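Local coordinates for protein gingipain R2 Pro-Domain (PDB 4IEF) that is the N-terminal pro-domain of the arginine-specific protease gingipain R2 and probably holds the enzyme inactive as a zymogen and assists its folding, at residues 59-65 with 98-103; 89-95 with 161-167. All blocks are in the same frame, centred on the assembly; numbering follows the deposited sequence.

Contact 1 (59-65 with 98-103); sequences SEKGTPI and IAPSKG
Ser101 reaches from loop 98-103 to the backbone of Ser59, joining two irregular loops through one small side chain. Its CB lies close to the carbonyl oxygens of Ser59 and Glu60 and 3.9 Å from Ser59 CB. With Ser101 OG turned anti to the backbone N (chi1 -176°), the hydroxyl donates to Ser59 O at 2.7 Å, 46° out of the carbonyl plane. Ser101 OG also accepts from Gly103 N, 3.1 Å away, which makes an ST turn. Its backbone is used as well: Ser101 N donates to Thr63 O at 2.7 Å, and Ser101 O receives Gly62 N at 2.8 Å. Gly62 belongs to a type II turn, Glu60 to Thr63, in which Glu60 O accepts from both the N and the OG1 of Thr63. Beyond the single bridge at Pro64 and Pro100, Ile65 N bonds to Ala99 O, while Ile65 CG1 packs 3.5 Å from Ser101 CA. At the far end Pro64 CB meets Ile98 CG2, on a residue whose carbonyl is bonded by Tyr122. With N, O and OG engaged, buried Ser101 has its polar atoms satisfied, and three backbone bonds plus one serine hydroxyl-to-carbonyl bond hold the loops with little dependence on side-chain charge.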
ATOM      1  N   SER A  59      13.701 -19.154  -0.230  1.00 29.77           N
ATOM      2  CA  SER A  59      14.134 -20.552  -0.271  1.00 29.29           C
ATOM      3  C   SER A  59      13.199 -21.440   0.546  1.00 33.33           C
ATOM      4  O   SER A  59      12.801 -21.074   1.655  1.00 31.20           O
ATOM      5  CB  SER A  59      15.557 -20.692   0.254  1.00 31.48           C
ATOM      6  OG  SER A  59      16.440 -19.792  -0.393  1.00 37.24           O
ATOM      7  N   GLU A  60      12.838 -22.595  -0.031  1.00 31.56           N
ATOM      8  CA  GLU A  60      11.977 -23.621   0.555  1.00 32.01           C
ATOM      9  C   GLU A  60      12.581 -24.119   1.871  1.00 35.10           C
ATOM     10  O   GLU A  60      13.804 -24.242   1.972  1.00 35.06           O
ATOM     11  CB  GLU A  60      11.837 -24.779  -0.455  1.00 34.60           C
ATOM     12  CG  GLU A  60      10.886 -25.901  -0.066  1.00 48.22           C
ATOM     13  CD  GLU A  60      10.963 -27.156  -0.920  1.00 72.03           C
ATOM     14  OE1 GLU A  60      11.553 -27.104  -2.024  1.00 62.77           O
ATOM     15  OE2 GLU A  60      10.414 -28.194  -0.487  1.00 69.70           O
ATOM     16  N   LYS A  61      11.721 -24.398   2.870  1.00 29.59           N
ATOM     17  CA  LYS A  61      12.112 -24.880   4.193  1.00 28.82           C
ATOM     18  C   LYS A  61      13.013 -26.124   4.088  1.00 33.09           C
ATOM     19  O   LYS A  61      12.671 -27.085   3.392  1.00 33.78           O
ATOM     20  CB  LYS A  61      10.862 -25.185   5.035  1.00 30.80           C
ATOM     21  CG  LYS A  61      11.139 -25.355   6.523  1.00 39.52           C
ATOM     22  CD  LYS A  61       9.901 -25.850   7.255  1.00 49.39           C
ATOM     23  CE  LYS A  61      10.192 -26.211   8.686  1.00 57.11           C
ATOM     24  NZ  LYS A  61      10.979 -27.464   8.768  1.00 65.20           N
ATOM     25  N   GLY A  62      14.170 -26.061   4.741  1.00 29.02           N
ATOM     26  CA  GLY A  62      15.141 -27.150   4.765  1.00 28.77           C
ATOM     27  C   GLY A  62      16.175 -27.126   3.657  1.00 33.20           C
ATOM     28  O   GLY A  62      17.099 -27.951   3.669  1.00 34.15           O
ATOM     29  N   THR A  63      16.010 -26.216   2.672  1.00 28.58           N
ATOM     30  CA  THR A  63      16.939 -26.040   1.546  1.00 28.60           C
ATOM     31  C   THR A  63      17.872 -24.851   1.875  1.00 32.96           C
ATOM     32  O   THR A  63      17.491 -24.009   2.698  1.00 31.89           O
ATOM     33  CB  THR A  63      16.197 -25.853   0.201  1.00 37.62           C
ATOM     34  OG1 THR A  63      15.615 -24.550   0.123  1.00 39.23           O
ATOM     35  CG2 THR A  63      15.171 -26.958  -0.089  1.00 34.57           C
ATOM     36  N   PRO A  64      19.066 -24.724   1.247  1.00 30.46           N
ATOM     37  CA  PRO A  64      19.971 -23.623   1.632  1.00 30.09           C
ATOM     38  C   PRO A  64      19.384 -22.219   1.459  1.00 32.15           C
ATOM     39  O   PRO A  64      18.676 -21.978   0.488  1.00 31.48           O
ATOM     40  CB  PRO A  64      21.186 -23.826   0.719  1.00 32.74           C
ATOM     41  CG  PRO A  64      21.150 -25.271   0.346  1.00 38.14           C
ATOM     42  CD  PRO A  64      19.700 -25.622   0.256  1.00 33.10           C
ATOM     43  N   ILE A  65      19.664 -21.306   2.427  1.00 28.01           N
ATOM     44  CA  ILE A  65      19.236 -19.898   2.354  1.00 26.66           C
ATOM     45  C   ILE A  65      20.090 -19.256   1.276  1.00 30.97           C
ATOM     46  O   ILE A  65      21.287 -19.048   1.467  1.00 29.21           O
ATOM     47  CB  ILE A  65      19.317 -19.131   3.707  1.00 28.75           C
ATOM     48  CG1 ILE A  65      18.356 -19.745   4.748  1.00 27.51           C
ATOM     49  CG2 ILE A  65      19.045 -17.607   3.512  1.00 28.61           C
ATOM     50  CD1 ILE A  65      18.591 -19.320   6.184  1.00 22.87           C
ATOM     51  N   ILE A  98      26.195 -23.408   4.576  1.00 28.71           N
ATOM     52  CA  ILE A  98      25.088 -22.461   4.408  1.00 27.08           C
ATOM     53  C   ILE A  98      23.920 -22.969   5.239  1.00 32.09           C
ATOM     54  O   ILE A  98      23.592 -24.159   5.175  1.00 31.48           O
ATOM     55  CB  ILE A  98      24.712 -22.238   2.913  1.00 29.45           C
ATOM     56  CG1 ILE A  98      25.862 -21.551   2.125  1.00 29.72           C
ATOM     57  CG2 ILE A  98      23.365 -21.493   2.727  1.00 28.40           C
ATOM     58  CD1 ILE A  98      26.240 -20.077   2.507  1.00 32.80           C
ATOM     59  N   ALA A  99      23.309 -22.065   6.033  1.00 29.29           N
ATOM     60  CA  ALA A  99      22.176 -22.361   6.906  1.00 27.80           C
ATOM     61  C   ALA A  99      20.931 -22.785   6.111  1.00 31.88           C
ATOM     62  O   ALA A  99      20.684 -22.240   5.032  1.00 29.95           O
ATOM     63  CB  ALA A  99      21.856 -21.150   7.763  1.00 27.73           C
ATOM     64  N   PRO A 100      20.131 -23.750   6.629  1.00 29.83           N
ATOM     65  CA  PRO A 100      18.920 -24.156   5.906  1.00 29.43           C
ATOM     66  C   PRO A 100      17.775 -23.174   6.154  1.00 32.20           C
ATOM     67  O   PRO A 100      17.693 -22.559   7.221  1.00 31.59           O
ATOM     68  CB  PRO A 100      18.626 -25.542   6.479  1.00 31.62           C
ATOM     69  CG  PRO A 100      19.157 -25.488   7.863  1.00 35.82           C
ATOM     70  CD  PRO A 100      20.271 -24.486   7.902  1.00 31.50           C
ATOM     71  N   SER A 101      16.897 -23.014   5.164  1.00 27.72           N
ATOM     72  CA  SER A 101      15.776 -22.090   5.288  1.00 26.86           C
ATOM     73  C   SER A 101      14.734 -22.579   6.286  1.00 31.46           C
ATOM     74  O   SER A 101      14.465 -23.776   6.376  1.00 31.29           O
ATOM     75  CB  SER A 101      15.126 -21.846   3.935  1.00 27.88           C
ATOM     76  OG  SER A 101      14.096 -20.878   4.034  1.00 34.83           O
ATOM     77  N   LYS A 102      14.172 -21.634   7.047  1.00 28.00           N
ATOM     78  CA  LYS A 102      13.096 -21.878   8.007  1.00 27.70           C
ATOM     79  C   LYS A 102      11.744 -21.829   7.279  1.00 31.35           C
ATOM     80  O   LYS A 102      10.711 -22.176   7.857  1.00 30.85           O
ATOM     81  CB  LYS A 102      13.132 -20.833   9.136  1.00 28.31           C
ATOM     82  CG  LYS A 102      14.291 -20.991  10.102  1.00 32.20           C
ATOM     83  CD  LYS A 102      14.163 -19.999  11.246  1.00 25.77           C
ATOM     84  CE  LYS A 102      15.387 -20.025  12.123  1.00 24.83           C
ATOM     85  NZ  LYS A 102      15.239 -19.140  13.308  1.00 25.22           N
ATOM     86  N   GLY A 103      11.781 -21.400   6.018  1.00 28.00           N
ATOM     87  CA  GLY A 103      10.607 -21.261   5.167  1.00 28.37           C
ATOM     88  C   GLY A 103       9.791 -20.049   5.554  1.00 33.11           C
ATOM     89  O   GLY A 103      10.306 -19.124   6.196  1.00 31.92           O
TER

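Contact 2 (89-95 with 161-167); sequences KFIEKKD and KTLRIYT
Phe90 and Arg164 meet through two different first torsions: Phe90 CG sits between the backbone N and the carbonyl carbon (chi1 75°), whereas Arg164 CG lies anti to its own carbonyl carbon, with the chain extended as far as NE. The arginine methylene CD therefore passes over one face of the Phe90 ring, 4.0 Å from the centroid, and the guanidinium reaches the rim, where Phe90 CZ lies over one of its faces, the planes 25° apart. Phe127, from a loop, adds a cation-pi contact to Arg164. Glu92 runs alongside. Its OE2 takes Arg164 NE at 3.1 Å through the anti lone pair, near the guanidinium plane, in a nearly coplanar salt bridge that would fix the rotation of the arginine head. Nearer the backbone, Phe90 CB stands 3.6 Å from the centroid of the Tyr166 ring, over its centre, and the two aromatic planes meet obliquely at 48°.

These groups share one face of an antiparallel pair. On the other, Ile91 CG1 rests 3.9 Å from Ile165 CB, and Ile165 CD1 touches the aliphatic part of Lys93. Two hydrogen-bonded pairs, Ile91 with Ile165 and Lys93 with Leu163, carry the four strong backbone bonds, those of the latter measuring 2.8 Å from Lys93 N to Leu163 O and 2.9 Å from Leu163 N to Lys93 O. Across the sheet, Arg164 bonds to Gln155 through the backbone and Tyr166 packs on Pro153, where strand 144-157 flanks 162-176 on the side away from 79-93.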
ATOM      1  N   LYS A  89      29.639 -13.968 -14.134  1.00 36.52           N
ATOM      2  CA  LYS A  89      30.965 -14.026 -13.520  1.00 35.64           C
ATOM      3  C   LYS A  89      30.800 -14.474 -12.073  1.00 36.55           C
ATOM      4  O   LYS A  89      29.982 -13.899 -11.349  1.00 33.97           O
ATOM      5  CB  LYS A  89      31.620 -12.629 -13.609  1.00 38.68           C
ATOM      6  CG  LYS A  89      33.046 -12.518 -13.082  1.00 65.20           C
ATOM      7  CD  LYS A  89      33.456 -11.050 -12.890  1.00 79.50           C
ATOM      8  CE  LYS A  89      33.773 -10.315 -14.177  1.00 93.43           C
ATOM      9  NZ  LYS A  89      33.838  -8.845 -13.970  1.00102.65           N
ATOM     10  N   PHE A  90      31.542 -15.509 -11.648  1.00 32.58           N
ATOM     11  CA  PHE A  90      31.431 -15.964 -10.264  1.00 30.93           C
ATOM     12  C   PHE A  90      32.794 -16.287  -9.639  1.00 35.98           C
ATOM     13  O   PHE A  90      33.778 -16.526 -10.342  1.00 33.63           O
ATOM     14  CB  PHE A  90      30.469 -17.172 -10.126  1.00 31.42           C
ATOM     15  CG  PHE A  90      30.965 -18.522 -10.598  1.00 33.20           C
ATOM     16  CD1 PHE A  90      31.734 -19.330  -9.766  1.00 35.18           C
ATOM     17  CD2 PHE A  90      30.604 -19.015 -11.844  1.00 35.06           C
ATOM     18  CE1 PHE A  90      32.191 -20.572 -10.201  1.00 36.45           C
ATOM     19  CE2 PHE A  90      31.031 -20.273 -12.263  1.00 38.41           C
ATOM     20  CZ  PHE A  90      31.827 -21.042 -11.443  1.00 36.45           C
ATOM     21  N   ILE A  91      32.815 -16.306  -8.299  1.00 35.00           N
ATOM     22  CA  ILE A  91      33.954 -16.681  -7.464  1.00 36.66           C
ATOM     23  C   ILE A  91      33.485 -17.834  -6.569  1.00 42.48           C
ATOM     24  O   ILE A  91      32.292 -17.924  -6.255  1.00 40.74           O
ATOM     25  CB  ILE A  91      34.571 -15.495  -6.657  1.00 39.75           C
ATOM     26  CG1 ILE A  91      33.508 -14.712  -5.849  1.00 38.81           C
ATOM     27  CG2 ILE A  91      35.370 -14.568  -7.576  1.00 41.24           C
ATOM     28  CD1 ILE A  91      34.045 -14.008  -4.581  1.00 44.42           C
ATOM     29  N   GLU A  92      34.398 -18.732  -6.204  1.00 41.41           N
ATOM     30  CA  GLU A  92      34.050 -19.883  -5.383  1.00 41.56           C
ATOM     31  C   GLU A  92      34.560 -19.744  -3.960  1.00 46.42           C
ATOM     32  O   GLU A  92      35.697 -19.324  -3.735  1.00 47.30           O
ATOM     33  CB  GLU A  92      34.580 -21.182  -6.001  1.00 44.01           C
ATOM     34  CG  GLU A  92      33.626 -21.796  -7.009  1.00 55.19           C
ATOM     35  CD  GLU A  92      33.825 -23.263  -7.343  1.00 70.52           C
ATOM     36  OE1 GLU A  92      34.776 -23.886  -6.819  1.00 69.32           O
ATOM     37  OE2 GLU A  92      33.016 -23.792  -8.138  1.00 59.41           O
ATOM     38  N   LYS A  93      33.694 -20.103  -3.002  1.00 41.92           N
ATOM     39  CA  LYS A  93      33.970 -20.134  -1.572  1.00 41.45           C
ATOM     40  C   LYS A  93      33.859 -21.602  -1.132  1.00 45.87           C
ATOM     41  O   LYS A  93      32.782 -22.198  -1.248  1.00 45.43           O
ATOM     42  CB  LYS A  93      32.996 -19.213  -0.822  1.00 42.63           C
ATOM     43  CG  LYS A  93      33.647 -18.416   0.296  1.00 52.71           C
ATOM     44  CD  LYS A  93      32.606 -17.738   1.180  1.00 56.10           C
ATOM     45  CE  LYS A  93      33.220 -17.138   2.424  1.00 55.10           C
ATOM     46  NZ  LYS A  93      32.195 -16.834   3.457  1.00 53.10           N
ATOM     47  N   LYS A  94      34.986 -22.206  -0.713  1.00 43.27           N
ATOM     48  CA  LYS A  94      35.022 -23.622  -0.341  1.00 43.21           C
ATOM     49  C   LYS A  94      34.878 -23.843   1.169  1.00 45.94           C
ATOM     50  O   LYS A  94      35.183 -22.951   1.963  1.00 44.87           O
ATOM     51  CB  LYS A  94      36.296 -24.294  -0.864  1.00 47.09           C
ATOM     52  CG  LYS A  94      36.234 -24.577  -2.359  1.00 62.81           C
ATOM     53  CD  LYS A  94      37.386 -25.443  -2.822  1.00 74.62           C
ATOM     54  CE  LYS A  94      37.334 -25.664  -4.314  1.00 84.47           C
ATOM     55  NZ  LYS A  94      38.622 -26.188  -4.842  1.00 89.07           N
ATOM     56  N   ASP A  95      34.391 -25.054   1.538  1.00 43.17           N
ATOM     57  CA  ASP A  95      34.130 -25.551   2.898  1.00 43.22           C
ATOM     58  C   ASP A  95      33.235 -24.567   3.678  1.00 44.74           C
ATOM     59  O   ASP A  95      33.523 -24.191   4.817  1.00 44.77           O
ATOM     60  CB  ASP A  95      35.439 -25.868   3.652  1.00 46.71           C
ATOM     61  CG  ASP A  95      35.267 -26.805   4.836  1.00 63.24           C
ATOM     62  OD1 ASP A  95      34.610 -27.864   4.671  1.00 64.08           O
ATOM     63  OD2 ASP A  95      35.808 -26.495   5.919  1.00 72.52           O
ATOM     64  N   LYS A 161      30.090 -28.649  -0.136  1.00 36.77           N
ATOM     65  CA  LYS A 161      30.200 -27.451   0.727  1.00 35.32           C
ATOM     66  C   LYS A 161      30.815 -26.274  -0.064  1.00 37.52           C
ATOM     67  O   LYS A 161      31.542 -25.445   0.495  1.00 36.57           O
ATOM     68  CB  LYS A 161      31.005 -27.746   2.022  1.00 37.89           C
ATOM     69  CG  LYS A 161      30.264 -28.653   3.011  1.00 47.56           C
ATOM     70  CD  LYS A 161      31.035 -28.898   4.306  1.00 53.99           C
ATOM     71  CE  LYS A 161      30.864 -27.793   5.326  1.00 61.87           C
ATOM     72  NZ  LYS A 161      31.295 -28.224   6.682  1.00 68.93           N
ATOM     73  N   THR A 162      30.507 -26.211  -1.370  1.00 33.03           N
ATOM     74  CA  THR A 162      31.016 -25.177  -2.258  1.00 32.73           C
ATOM     75  C   THR A 162      29.914 -24.162  -2.571  1.00 35.52           C
ATOM     76  O   THR A 162      28.810 -24.521  -3.006  1.00 34.13           O
ATOM     77  CB  THR A 162      31.622 -25.803  -3.526  1.00 41.47           C
ATOM     78  OG1 THR A 162      32.664 -26.712  -3.141  1.00 46.94           O
ATOM     79  CG2 THR A 162      32.190 -24.765  -4.479  1.00 37.12           C
ATOM     80  N   LEU A 163      30.237 -22.885  -2.334  1.00 31.12           N
ATOM     81  CA  LEU A 163      29.351 -21.778  -2.628  1.00 29.90           C
ATOM     82  C   LEU A 163      29.911 -20.964  -3.788  1.00 33.32           C
ATOM     83  O   LEU A 163      31.072 -20.554  -3.758  1.00 33.20           O
ATOM     84  CB  LEU A 163      29.137 -20.886  -1.391  1.00 29.28           C
ATOM     85  CG  LEU A 163      28.239 -19.646  -1.585  1.00 32.76           C
ATOM     86  CD1 LEU A 163      26.749 -20.008  -1.535  1.00 31.99           C
ATOM     87  CD2 LEU A 163      28.554 -18.592  -0.555  1.00 34.93           C
ATOM     88  N   ARG A 164      29.073 -20.739  -4.803  1.00 29.95           N
ATOM     89  CA  ARG A 164      29.393 -19.922  -5.969  1.00 30.14           C
ATOM     90  C   ARG A 164      28.739 -18.553  -5.792  1.00 32.95           C
ATOM     91  O   ARG A 164      27.521 -18.471  -5.622  1.00 30.84           O
ATOM     92  CB  ARG A 164      28.937 -20.606  -7.266  1.00 28.02           C
ATOM     93  CG  ARG A 164      29.813 -21.781  -7.653  1.00 32.62           C
ATOM     94  CD  ARG A 164      29.294 -22.484  -8.888  1.00 34.71           C
ATOM     95  NE  ARG A 164      30.145 -23.617  -9.253  1.00 38.54           N
ATOM     96  CZ  ARG A 164      29.885 -24.462 -10.247  1.00 49.48           C
ATOM     97  NH1 ARG A 164      28.791 -24.313 -10.987  1.00 31.48           N
ATOM     98  NH2 ARG A 164      30.713 -25.464 -10.508  1.00 37.01           N
ATOM     99  N   ILE A 165      29.563 -17.498  -5.755  1.00 30.41           N
ATOM    100  CA  ILE A 165      29.114 -16.119  -5.587  1.00 29.85           C
ATOM    101  C   ILE A 165      29.189 -15.421  -6.940  1.00 34.12           C
ATOM    102  O   ILE A 165      30.283 -15.127  -7.415  1.00 34.98           O
ATOM    103  CB  ILE A 165      29.934 -15.369  -4.490  1.00 32.90           C
ATOM    104  CG1 ILE A 165      29.810 -16.069  -3.112  1.00 32.74           C
ATOM    105  CG2 ILE A 165      29.516 -13.883  -4.405  1.00 32.24           C
ATOM    106  CD1 ILE A 165      31.021 -15.919  -2.186  1.00 36.26           C
ATOM    107  N   TYR A 166      28.029 -15.158  -7.554  1.00 30.33           N
ATOM    108  CA  TYR A 166      27.970 -14.472  -8.841  1.00 30.62           C
ATOM    109  C   TYR A 166      28.062 -12.968  -8.604  1.00 34.82           C
ATOM    110  O   TYR A 166      27.131 -12.349  -8.093  1.00 33.32           O
ATOM    111  CB  TYR A 166      26.715 -14.870  -9.638  1.00 31.33           C
ATOM    112  CG  TYR A 166      26.811 -16.253 -10.243  1.00 33.23           C
ATOM    113  CD1 TYR A 166      26.551 -17.390  -9.481  1.00 34.50           C
ATOM    114  CD2 TYR A 166      27.176 -16.429 -11.573  1.00 35.00           C
ATOM    115  CE1 TYR A 166      26.665 -18.668 -10.024  1.00 35.44           C
ATOM    116  CE2 TYR A 166      27.285 -17.704 -12.130  1.00 36.54           C
ATOM    117  CZ  TYR A 166      27.027 -18.821 -11.351  1.00 42.07           C
ATOM    118  OH  TYR A 166      27.143 -20.083 -11.888  1.00 44.15           O
ATOM    119  N   THR A 167      29.233 -12.400  -8.915  1.00 33.67           N
ATOM    120  CA  THR A 167      29.524 -10.979  -8.718  1.00 33.89           C
ATOM    121  C   THR A 167      28.802 -10.135  -9.769  1.00 37.30           C
ATOM    122  O   THR A 167      28.464  -8.986  -9.482  1.00 37.39           O
ATOM    123  CB  THR A 167      31.030 -10.720  -8.717  1.00 41.99           C
ATOM    124  OG1 THR A 167      31.592 -11.198  -9.940  1.00 43.06           O
ATOM    125  CG2 THR A 167      31.727 -11.359  -7.522  1.00 40.85           C
TER

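From the N terminus, the chain passes through the hairpin of strands 36-42 and 45-51 before reaching 59-65, the first half of contact 1. It then runs through strands 69-74 and 79-93, whose end opens contact 2, and on to 98-103, where contact 1 closes a loop spanning both strands. Contact 2 closes later, at 161-167, after strands 133-141 and 144-157. The two closures therefore cross instead of nesting. Contact 1 ties together the loops that follow strands 45-51 and 79-93, whereas contact 2 joins two strands of the large antiparallel sheet. Their centres lie about 18 Å apart, yet Ile98 CG1 packs 4.1 Å from Leu163 CD1, linking loop to sheet.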